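Side-chain contacts in peroxisomal fatty acid beta-oxidation multifunctional protein MFP2 (Arabidopsis thaliana, PDB 2WTB), which catalyses the hydration of long-chain enoyl-CoA and the dehydrogenation of 3-hydroxyacyl-CoA in peroxisomal fatty acid beta-oxidation during seed germination: residues A19-I24 / S41-A46; V35-K40 / A86-I91; E45-S48 / A54-I57; I93-L98 / G262-L267. All blocks are in the same frame, centred on the assembly; numbering follows the deposited sequence.

Interaction 1 of 4, residues A19-I24 / S41-A46; sequences AVITLI and SNYEEA
Apolar contact dominates where Ile21 of strand 18-24 meets Asn42 and Tyr43 of helix 33-46. Ile21 sends its longer branch at the helix: with CG1 beside the backbone N (chi1 -55°) and the chain then fully extended, CD1 lands 3.5 Å from Asn42 CB. The same methyl approaches Tyr43 obliquely, 4.0 Å from CE2. The second branch of Ile21 lies alongside the amide, its CG2 3.3 Å from Asn42 ND2, as the two side chains slide past each other in opposite directions.

Polar groups of these residues find their partners elsewhere. Asn42 ND2, although pressed against a methyl, is hydrogen-bonded to Thr9 OG1, a bond that should limit the turning of the amide. At the far end of Tyr43, the OH is hydrogen-bonded to Ser105 OG, so a largely apolar ring carries its one polar atom to a defined mate. Met11 of the adjoining strand 8-13 touches both Ile21 and Asn42.

The example illustrates a helix packed on a sheet, Ile21 being the residue of strand 18-24 that meets it here, within the beta-alpha-beta unit of strand 18-24, helix 33-46 and strand 54-59 in the crotonase-type fold of the N-terminal region.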
loop_
_atom_site.group_PDB
_atom_site.type_symbol
_atom_site.label_atom_id
_atom_site.label_comp_id
_atom_site.label_asym_id
_atom_site.label_seq_id
_atom_site.Cartn_x
_atom_site.Cartn_y
_atom_site.Cartn_z
ATOM N N ALA A 19 28.835 8.922 27.678
ATOM C CA ALA A 19 28.804 7.641 26.988
ATOM C C ALA A 19 27.902 7.712 25.757
ATOM O O ALA A 19 26.704 7.969 25.868
ATOM C CB ALA A 19 28.338 6.539 27.933
ATOM N N VAL A 20 28.489 7.485 24.585
ATOM C CA VAL A 20 27.747 7.490 23.330
ATOM C C VAL A 20 27.433 6.066 22.886
ATOM O O VAL A 20 28.340 5.262 22.679
ATOM C CB VAL A 20 28.543 8.180 22.211
ATOM C CG1 VAL A 20 27.716 8.247 20.935
ATOM C CG2 VAL A 20 28.981 9.567 22.649
ATOM N N ILE A 21 26.148 5.763 22.737
ATOM C CA ILE A 21 25.710 4.438 22.318
ATOM C C ILE A 21 25.170 4.478 20.896
ATOM O O ILE A 21 24.200 5.185 20.615
ATOM C CB ILE A 21 24.606 3.901 23.245
ATOM C CG1 ILE A 21 25.073 3.922 24.700
ATOM C CG2 ILE A 21 24.187 2.497 22.832
ATOM C CD1 ILE A 21 24.039 3.404 25.661
ATOM N N THR A 22 25.796 3.715 20.001
ATOM C CA THR A 22 25.374 3.673 18.604
ATOM C C THR A 22 24.547 2.429 18.306
ATOM O O THR A 22 24.989 1.306 18.543
ATOM C CB THR A 22 26.575 3.713 17.633
ATOM O OG1 THR A 22 27.425 4.821 17.953
ATOM C CG2 THR A 22 26.093 3.846 16.192
ATOM N N LEU A 23 23.342 2.637 17.783
ATOM C CA LEU A 23 22.480 1.531 17.394
ATOM C C LEU A 23 22.902 1.008 16.029
ATOM O O LEU A 23 22.903 1.744 15.042
ATOM C CB LEU A 23 21.016 1.975 17.364
ATOM C CG LEU A 23 20.478 2.680 18.615
ATOM C CD1 LEU A 23 19.053 3.158 18.382
ATOM C CD2 LEU A 23 20.552 1.777 19.838
ATOM N N ILE A 24 23.262 -0.269 15.975
ATOM C CA ILE A 24 23.796 -0.854 14.753
ATOM C C ILE A 24 23.027 -2.099 14.323
ATOM O O ILE A 24 23.288 -3.200 14.806
ATOM C CB ILE A 24 25.284 -1.213 14.918
ATOM C CG1 ILE A 24 26.060 -0.015 15.463
ATOM C CG2 ILE A 24 25.870 -1.677 13.598
ATOM C CD1 ILE A 24 27.528 -0.290 15.665
ATOM N N SER A 41 22.431 -3.656 28.847
ATOM C CA SER A 41 23.762 -3.861 29.407
ATOM C C SER A 41 24.549 -2.559 29.397
ATOM O O SER A 41 25.185 -2.200 30.389
ATOM C CB SER A 41 24.516 -4.940 28.628
ATOM O OG SER A 41 23.866 -6.195 28.740
ATOM N N ASN A 42 24.503 -1.858 28.268
ATOM C CA ASN A 42 25.146 -0.557 28.151
ATOM C C ASN A 42 24.813 0.318 29.347
ATOM O O ASN A 42 25.705 0.855 30.008
ATOM C CB ASN A 42 24.705 0.149 26.867
ATOM C CG ASN A 42 25.366 -0.418 25.629
ATOM O OD1 ASN A 42 26.461 -0.976 25.693
ATOM N ND2 ASN A 42 24.704 -0.269 24.487
ATOM N N TYR A 43 23.519 0.449 29.625
ATOM C CA TYR A 43 23.049 1.333 30.685
ATOM C C TYR A 43 23.467 0.868 32.075
ATOM O O TYR A 43 23.886 1.673 32.907
ATOM C CB TYR A 43 21.530 1.532 30.600
ATOM C CG TYR A 43 21.145 2.732 29.763
ATOM C CD1 TYR A 43 20.995 3.987 30.342
ATOM C CD2 TYR A 43 20.953 2.619 28.392
ATOM C CE1 TYR A 43 20.655 5.093 29.584
ATOM C CE2 TYR A 43 20.612 3.721 27.626
ATOM C CZ TYR A 43 20.465 4.955 28.229
ATOM O OH TYR A 43 20.127 6.054 27.473
ATOM N N GLU A 44 23.363 -0.431 32.321
ATOM C CA GLU A 44 23.738 -0.978 33.617
ATOM C C GLU A 44 25.205 -0.693 33.906
ATOM O O GLU A 44 25.597 -0.517 35.058
ATOM C CB GLU A 44 23.449 -2.478 33.675
ATOM C CG GLU A 44 21.971 -2.805 33.566
ATOM C CD GLU A 44 21.696 -4.291 33.624
ATOM O OE1 GLU A 44 22.668 -5.075 33.666
ATOM O OE2 GLU A 44 20.506 -4.673 33.625
ATOM N N GLU A 45 26.010 -0.638 32.850
ATOM C CA GLU A 45 27.424 -0.313 32.985
ATOM C C GLU A 45 27.628 1.184 33.186
ATOM O O GLU A 45 28.349 1.605 34.091
ATOM C CB GLU A 45 28.208 -0.787 31.758
ATOM C CG GLU A 45 29.624 -0.233 31.683
ATOM C CD GLU A 45 30.402 -0.761 30.491
ATOM O OE1 GLU A 45 29.882 -1.650 29.783
ATOM O OE2 GLU A 45 31.537 -0.287 30.265
ATOM N N ALA A 46 26.988 1.983 32.338
ATOM C CA ALA A 46 27.149 3.433 32.380
ATOM C C ALA A 46 26.725 4.013 33.724
ATOM O O ALA A 46 27.312 4.980 34.208
ATOM C CB ALA A 46 26.369 4.087 31.247
#

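Interaction 2 of 4, residues V35-K40 / A86-I91; sequences VLYNLK and AGYISI
Leu36, Tyr37 and Lys40 pack against Tyr88 and Ile89 in a mixed apolar and aromatic helix-to-helix contact, joining helix 33-46 to the first turn of helix 88-99 within the enoyl-CoA hydratase/isomerase region. Its buried half is aliphatic. Leu36 CD1 stands 3.5 Å from Ile89 CD1, and the two side chains cross at about a right angle and touch through their methyl ends; Ile89 CG2 backs the same leucine methyl at 4.1 Å.

Tyr37 and Tyr88 meet differently. Tyr37 CE1 lies 4.2 Å from Tyr88 CE2, each atom near the plane of the other ring, with the rings inclined by about 45°. This is a meeting of edges, in which neither ring presents its face to the other.

In the crotonase fold, the helices around the sheet help to frame the acyl-CoA site, and the contact is not far from it: the side chain of Ile89 is about 8 Å from that of Glu119, the predicted nucleophile. Ile89 also touches Phe148.

Lys40 reaches across to the outer end of Tyr88. Its chain leaves the helix with CG opposite the backbone N (chi1 175°) and stays straight as far as CE, which comes 3.1 Å from Tyr88 OH. A bend at the last torsion then leaves Lys40 NZ 3.9 Å from that OH, and the ammonium makes a salt bridge with Glu44 on its own helix. The aliphatic stem of Lys40 meanwhile packs on Ile93 and Leu97, one and two turns further along helix 88-99.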
loop_
_atom_site.group_PDB
_atom_site.type_symbol
_atom_site.label_atom_id
_atom_site.label_comp_id
_atom_site.label_asym_id
_atom_site.label_seq_id
_atom_site.Cartn_x
_atom_site.Cartn_y
_atom_site.Cartn_z
ATOM N N VAL A 35 19.518 -5.806 20.016
ATOM C CA VAL A 35 19.884 -4.414 20.227
ATOM C C VAL A 35 19.446 -3.958 21.613
ATOM O O VAL A 35 20.219 -3.347 22.352
ATOM C CB VAL A 35 19.248 -3.503 19.154
ATOM C CG1 VAL A 35 19.431 -2.034 19.514
ATOM C CG2 VAL A 35 19.838 -3.808 17.783
ATOM N N LEU A 36 18.204 -4.277 21.966
ATOM C CA LEU A 36 17.628 -3.832 23.232
ATOM C C LEU A 36 18.369 -4.371 24.453
ATOM O O LEU A 36 18.551 -3.655 25.436
ATOM C CB LEU A 36 16.145 -4.202 23.306
ATOM C CG LEU A 36 15.214 -3.347 22.444
ATOM C CD1 LEU A 36 13.841 -3.988 22.324
ATOM C CD2 LEU A 36 15.112 -1.939 23.010
ATOM N N TYR A 37 18.796 -5.629 24.390
ATOM C CA TYR A 37 19.497 -6.242 25.515
ATOM C C TYR A 37 20.940 -5.757 25.611
ATOM O O TYR A 37 21.507 -5.683 26.701
ATOM C CB TYR A 37 19.438 -7.771 25.439
ATOM C CG TYR A 37 18.030 -8.317 25.514
ATOM C CD1 TYR A 37 17.115 -7.801 26.424
ATOM C CD2 TYR A 37 17.615 -9.350 24.683
ATOM C CE1 TYR A 37 15.826 -8.292 26.498
ATOM C CE2 TYR A 37 16.327 -9.848 24.752
ATOM C CZ TYR A 37 15.437 -9.315 25.662
ATOM O OH TYR A 37 14.154 -9.806 25.737
ATOM N N ASN A 38 21.531 -5.429 24.468
ATOM C CA ASN A 38 22.841 -4.798 24.460
ATOM C C ASN A 38 22.734 -3.402 25.055
ATOM O O ASN A 38 23.640 -2.933 25.744
ATOM C CB ASN A 38 23.399 -4.721 23.039
ATOM C CG ASN A 38 23.815 -6.074 22.502
ATOM O OD1 ASN A 38 23.689 -7.090 23.183
ATOM N ND2 ASN A 38 24.314 -6.093 21.271
ATOM N N LEU A 39 21.611 -2.747 24.782
ATOM C CA LEU A 39 21.340 -1.417 25.306
ATOM C C LEU A 39 21.189 -1.478 26.822
ATOM O O LEU A 39 21.771 -0.671 27.551
ATOM C CB LEU A 39 20.068 -0.857 24.668
ATOM C CG LEU A 39 19.726 0.601 24.953
ATOM C CD1 LEU A 39 20.854 1.507 24.492
ATOM C CD2 LEU A 39 18.428 0.974 24.266
ATOM N N LYS A 40 20.403 -2.444 27.286
ATOM C CA LYS A 40 20.215 -2.678 28.711
ATOM C C LYS A 40 21.561 -2.822 29.410
ATOM O O LYS A 40 21.809 -2.188 30.434
ATOM C CB LYS A 40 19.361 -3.929 28.936
ATOM C CG LYS A 40 19.202 -4.338 30.394
ATOM C CD LYS A 40 18.297 -5.557 30.517
ATOM C CE LYS A 40 18.083 -5.969 31.968
ATOM N NZ LYS A 40 19.208 -6.784 32.502
ATOM N N ALA A 86 4.790 -8.564 29.792
ATOM C CA ALA A 86 4.170 -7.946 28.628
ATOM C C ALA A 86 4.830 -6.608 28.318
ATOM O O ALA A 86 4.923 -6.203 27.159
ATOM C CB ALA A 86 2.679 -7.766 28.852
ATOM N N GLY A 87 5.289 -5.927 29.362
ATOM C CA GLY A 87 5.924 -4.631 29.207
ATOM C C GLY A 87 7.291 -4.569 29.858
ATOM O O GLY A 87 7.684 -3.538 30.403
ATOM N N TYR A 88 8.019 -5.678 29.802
ATOM C CA TYR A 88 9.359 -5.735 30.373
ATOM C C TYR A 88 10.242 -4.638 29.798
ATOM O O TYR A 88 10.939 -3.940 30.532
ATOM C CB TYR A 88 9.996 -7.103 30.127
ATOM C CG TYR A 88 11.436 -7.191 30.575
ATOM C CD1 TYR A 88 11.774 -7.075 31.917
ATOM C CD2 TYR A 88 12.459 -7.395 29.658
ATOM C CE1 TYR A 88 13.089 -7.156 32.333
ATOM C CE2 TYR A 88 13.777 -7.479 30.065
ATOM C CZ TYR A 88 14.086 -7.358 31.403
ATOM O OH TYR A 88 15.396 -7.442 31.814
ATOM N N ILE A 89 10.206 -4.487 28.479
ATOM C CA ILE A 89 11.004 -3.467 27.812
ATOM C C ILE A 89 10.431 -2.079 28.062
ATOM O O ILE A 89 11.106 -1.203 28.603
ATOM C CB ILE A 89 11.079 -3.713 26.299
ATOM C CG1 ILE A 89 11.709 -5.076 26.015
ATOM C CG2 ILE A 89 11.874 -2.608 25.622
ATOM C CD1 ILE A 89 11.625 -5.495 24.568
ATOM N N SER A 90 9.179 -1.890 27.662
ATOM C CA SER A 90 8.502 -0.609 27.815
ATOM C C SER A 90 8.700 -0.026 29.209
ATOM O O SER A 90 9.043 1.148 29.363
ATOM C CB SER A 90 7.007 -0.770 27.529
ATOM O OG SER A 90 6.316 0.450 27.730
ATOM N N ILE A 91 8.498 -0.861 30.221
ATOM C CA ILE A 91 8.481 -0.398 31.602
ATOM C C ILE A 91 9.820 -0.565 32.319
ATOM O O ILE A 91 10.403 0.411 32.789
ATOM C CB ILE A 91 7.378 -1.112 32.400
ATOM C CG1 ILE A 91 6.022 -0.897 31.724
ATOM C CG2 ILE A 91 7.349 -0.619 33.836
ATOM C CD1 ILE A 91 4.906 -1.700 32.336
#

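Interaction 3 of 4, residues E45-S48 / A54-I57; sequences EALS and AIVI
Where Ala46 and Leu47 lean on Ile55, the shortest polar bond belongs to the turn that ends helix 33-46: Ser48 N donates to Glu45 O over 2.9 Å, closing a tight turn around the two apolar residues. Ser48 OG is hydrogen-bonded to Glu44 O, and Lys103 NZ to Ala46 O, so backbone oxygens of this helix end are met both from within the turn and from a neighbouring loop.

The contact itself is made of methyl and methylene groups. Ala46 CB points toward the strand and faces the long branch of Ile55 broadside, 3.9 Å from CG1 and 4.0 Å from CD1. Ile55 adopts this posture because its second torsion, chi2 87°, folds CD1 out of an extended path, bringing two successive carbons against one alanine methyl. The first bond of Leu47 points neither at the strand nor away from it, but its end comes nearer, with CD2 4.3 Å from Ile55 CD1. Leu47 also touches Ala101 and Lys103, while Val52, in the loop back to the strand, touches Ala46.

Strand 54-59 follows helix 33-46 in the beta-alpha-beta unit, and its residues alternate as expected. Ile55 faces helix 33-46, whereas Ala54 and Val56 pack on helix 193-205 through Ala201 and Ala197.

Across the two segments, then, the attraction is dispersion and burial of carbon, without a directional bond. The small alanine permits a close approach, and orientation probably comes from the turn at the helix end and from the backbone bonds that hold strand 54-59 between its neighbours, Ile55 to Pro104 and Val106, Val56 to Ala19 and Ile21.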
loop_
_atom_site.group_PDB
_atom_site.type_symbol
_atom_site.label_atom_id
_atom_site.label_comp_id
_atom_site.label_asym_id
_atom_site.label_seq_id
_atom_site.Cartn_x
_atom_site.Cartn_y
_atom_site.Cartn_z
ATOM N N GLU A 45 26.010 -0.638 32.850
ATOM C CA GLU A 45 27.424 -0.313 32.985
ATOM C C GLU A 45 27.628 1.184 33.186
ATOM O O GLU A 45 28.349 1.605 34.091
ATOM C CB GLU A 45 28.208 -0.787 31.758
ATOM C CG GLU A 45 29.624 -0.233 31.683
ATOM C CD GLU A 45 30.402 -0.761 30.491
ATOM O OE1 GLU A 45 29.882 -1.650 29.783
ATOM O OE2 GLU A 45 31.537 -0.287 30.265
ATOM N N ALA A 46 26.988 1.983 32.338
ATOM C CA ALA A 46 27.149 3.433 32.380
ATOM C C ALA A 46 26.725 4.013 33.724
ATOM O O ALA A 46 27.312 4.980 34.208
ATOM C CB ALA A 46 26.369 4.087 31.247
ATOM N N LEU A 47 25.703 3.416 34.328
ATOM C CA LEU A 47 25.177 3.919 35.591
ATOM C C LEU A 47 25.973 3.383 36.779
ATOM O O LEU A 47 25.671 3.689 37.932
ATOM C CB LEU A 47 23.691 3.577 35.728
ATOM C CG LEU A 47 22.800 4.089 34.592
ATOM C CD1 LEU A 47 21.415 3.457 34.641
ATOM C CD2 LEU A 47 22.706 5.610 34.623
ATOM N N SER A 48 26.997 2.586 36.487
ATOM C CA SER A 48 27.859 2.036 37.528
ATOM C C SER A 48 29.274 2.592 37.421
ATOM O O SER A 48 30.029 2.585 38.393
ATOM C CB SER A 48 27.892 0.510 37.446
ATOM O OG SER A 48 26.593 -0.032 37.602
ATOM N N ALA A 54 26.829 11.089 31.853
ATOM C CA ALA A 54 25.554 11.052 31.149
ATOM C C ALA A 54 25.636 10.097 29.964
ATOM O O ALA A 54 26.673 9.480 29.726
ATOM C CB ALA A 54 25.162 12.447 30.689
ATOM N N ILE A 55 24.540 9.977 29.224
ATOM C CA ILE A 55 24.484 9.069 28.088
ATOM C C ILE A 55 23.904 9.765 26.863
ATOM O O ILE A 55 23.019 10.610 26.975
ATOM C CB ILE A 55 23.633 7.815 28.399
ATOM C CG1 ILE A 55 24.322 6.934 29.444
ATOM C CG2 ILE A 55 23.361 7.017 27.136
ATOM C CD1 ILE A 55 24.002 7.310 30.873
ATOM N N VAL A 56 24.420 9.412 25.693
ATOM C CA VAL A 56 23.858 9.882 24.439
ATOM C C VAL A 56 23.575 8.674 23.559
ATOM O O VAL A 56 24.348 7.718 23.545
ATOM C CB VAL A 56 24.813 10.856 23.722
ATOM C CG1 VAL A 56 24.330 11.141 22.308
ATOM C CG2 VAL A 56 24.941 12.147 24.520
ATOM N N ILE A 57 22.455 8.702 22.848
ATOM C CA ILE A 57 22.091 7.598 21.971
ATOM C C ILE A 57 21.950 8.075 20.532
ATOM O O ILE A 57 21.326 9.102 20.262
ATOM C CB ILE A 57 20.771 6.932 22.399
ATOM C CG1 ILE A 57 20.811 6.533 23.877
ATOM C CG2 ILE A 57 20.479 5.724 21.510
ATOM C CD1 ILE A 57 19.542 5.827 24.360
#

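Interaction 4 of 4, residues I93-L98 / G262-L267; sequences IITDLL and GPRAGL
The carboxylate of Asp96 and the guanidinium of Arg264 are nearly coplanar, their planes 21° apart, and meet edge to edge. Ile91 CG2 approaches NH2 from one face of the guanidinium, well out of its plane, whereas Thr95 CG2, 4.4 Å from NH1, and Asp96 OD2 lie at its edge. This salt bridge spans a helix pair, helix 88-99 of the crotonase-type region and helix 263-277, whose short segments run 12.5 Å apart at closest approach with 140° between their directions.

Both terminal nitrogens of Arg264 take part. The better bond runs from Arg264 NH2 to the syn lone pair of Asp96 OD2, 3.2 Å long with an N-H...O angle of 151°, the acceptor being tilted somewhat from the guanidinium plane. Its companion from Arg264 NH1 to Asp96 OD1, at 3.4 Å, is weak. Arg264 spans the gap with its chain extended from CG to NE, and the two side chains cross at about a right angle. An asparagine in place of Asp96 would take away the negative charge, and Arg264 would probably be left without its ionic mate and less firmly fixed in rotation.

Deeper in, Thr95 and Leu267 reach toward each other tip to tip. Thr95 OG1 is hydrogen-bonded to Ser90 O and to Arg153 NH2, yet the same oxygen has Leu267 CD1 at 3.5 Å, with Thr95 CG2 touching that methyl at 4.0 Å.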
loop_
_atom_site.group_PDB
_atom_site.type_symbol
_atom_site.label_atom_id
_atom_site.label_comp_id
_atom_site.label_asym_id
_atom_site.label_seq_id
_atom_site.Cartn_x
_atom_site.Cartn_y
_atom_site.Cartn_z
ATOM N N ILE A 93 12.893 -1.582 31.207
ATOM C CA ILE A 93 14.092 -1.119 30.513
ATOM C C ILE A 93 14.022 0.358 30.145
ATOM O O ILE A 93 14.871 1.150 30.553
ATOM C CB ILE A 93 14.363 -1.937 29.235
ATOM C CG1 ILE A 93 14.494 -3.421 29.574
ATOM C CG2 ILE A 93 15.621 -1.435 28.539
ATOM C CD1 ILE A 93 15.471 -3.702 30.689
ATOM N N ILE A 94 13.009 0.724 29.372
ATOM C CA ILE A 94 12.893 2.086 28.864
ATOM C C ILE A 94 12.497 3.099 29.939
ATOM O O ILE A 94 13.106 4.165 30.053
ATOM C CB ILE A 94 11.896 2.157 27.692
ATOM C CG1 ILE A 94 12.506 1.525 26.440
ATOM C CG2 ILE A 94 11.503 3.591 27.413
ATOM C CD1 ILE A 94 11.647 1.673 25.206
ATOM N N THR A 95 11.483 2.762 30.729
ATOM C CA THR A 95 10.925 3.702 31.700
ATOM C C THR A 95 11.717 3.774 33.002
ATOM O O THR A 95 12.067 4.859 33.466
ATOM C CB THR A 95 9.459 3.365 32.018
ATOM O OG1 THR A 95 8.676 3.483 30.824
ATOM C CG2 THR A 95 8.908 4.308 33.076
ATOM N N ASP A 96 11.996 2.617 33.588
ATOM C CA ASP A 96 12.668 2.561 34.881
ATOM C C ASP A 96 14.184 2.680 34.761
ATOM O O ASP A 96 14.792 3.568 35.355
ATOM C CB ASP A 96 12.292 1.274 35.620
ATOM C CG ASP A 96 10.842 1.264 36.068
ATOM O OD1 ASP A 96 10.222 2.350 36.094
ATOM O OD2 ASP A 96 10.325 0.175 36.397
ATOM N N LEU A 97 14.788 1.783 33.990
ATOM C CA LEU A 97 16.239 1.755 33.848
ATOM C C LEU A 97 16.768 3.027 33.196
ATOM O O LEU A 97 17.680 3.670 33.718
ATOM C CB LEU A 97 16.674 0.533 33.036
ATOM C CG LEU A 97 18.173 0.389 32.757
ATOM C CD1 LEU A 97 18.960 0.317 34.057
ATOM C CD2 LEU A 97 18.443 -0.837 31.902
ATOM N N LEU A 98 16.186 3.389 32.059
ATOM C CA LEU A 98 16.698 4.491 31.254
ATOM C C LEU A 98 16.177 5.855 31.704
ATOM O O LEU A 98 16.945 6.704 32.152
ATOM C CB LEU A 98 16.384 4.255 29.771
ATOM C CG LEU A 98 17.040 5.181 28.740
ATOM C CD1 LEU A 98 17.122 4.504 27.376
ATOM C CD2 LEU A 98 16.307 6.512 28.637
ATOM N N GLY A 262 -3.285 7.903 35.290
ATOM C CA GLY A 262 -1.877 8.228 35.402
ATOM C C GLY A 262 -1.018 7.460 34.418
ATOM O O GLY A 262 -1.502 6.548 33.744
ATOM N N PRO A 263 0.270 7.827 34.335
ATOM C CA PRO A 263 1.241 7.268 33.384
ATOM C C PRO A 263 1.513 5.783 33.596
ATOM O O PRO A 263 1.385 5.001 32.656
ATOM C CB PRO A 263 2.514 8.070 33.670
ATOM C CG PRO A 263 2.052 9.304 34.366
ATOM C CD PRO A 263 0.866 8.884 35.167
ATOM N N ARG A 264 1.889 5.402 34.813
ATOM C CA ARG A 264 2.272 4.019 35.083
ATOM C C ARG A 264 1.141 3.034 34.805
ATOM O O ARG A 264 1.386 1.906 34.373
ATOM C CB ARG A 264 2.783 3.857 36.515
ATOM C CG ARG A 264 3.406 2.499 36.771
ATOM C CD ARG A 264 4.423 2.549 37.894
ATOM N NE ARG A 264 5.316 1.396 37.848
ATOM C CZ ARG A 264 6.428 1.344 37.122
ATOM N NH1 ARG A 264 6.786 2.386 36.384
ATOM N NH2 ARG A 264 7.181 0.253 37.136
ATOM N N ALA A 265 -0.092 3.459 35.054
ATOM C CA ALA A 265 -1.252 2.649 34.709
ATOM C C ALA A 265 -1.368 2.560 33.193
ATOM O O ALA A 265 -1.660 1.499 32.641
ATOM C CB ALA A 265 -2.521 3.245 35.306
ATOM N N GLY A 266 -1.125 3.683 32.526
ATOM C CA GLY A 266 -1.192 3.739 31.079
ATOM C C GLY A 266 -0.248 2.759 30.414
ATOM O O GLY A 266 -0.612 2.098 29.444
ATOM N N LEU A 267 0.971 2.664 30.938
ATOM C CA LEU A 267 1.971 1.764 30.377
ATOM C C LEU A 267 1.482 0.320 30.386
ATOM O O LEU A 267 1.392 -0.321 29.341
ATOM C CB LEU A 267 3.296 1.880 31.137
ATOM C CG LEU A 267 4.063 3.191 30.951
ATOM C CD1 LEU A 267 5.360 3.181 31.745
ATOM C CD2 LEU A 267 4.342 3.440 29.480
#

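In the fold
From the N terminus, strand 18-24 comes first, and interaction 1 closes the short loop to the later part of helix 33-46. Interaction 2 starts from the earlier part of that helix, so the two cross along the chain. Interaction 3 follows where interaction 1 ends, sharing Glu45 and Ala46, and is nested inside the loop that interaction 2 closes with helix 88-99. Interaction 4 lies in series after the others and closes the longest loop, bringing helix 263-277 back to helix 88-99. Together they tie layers in order: sheet to helix 33-46, that helix to helix 88-99, and this in turn to helix 263-277.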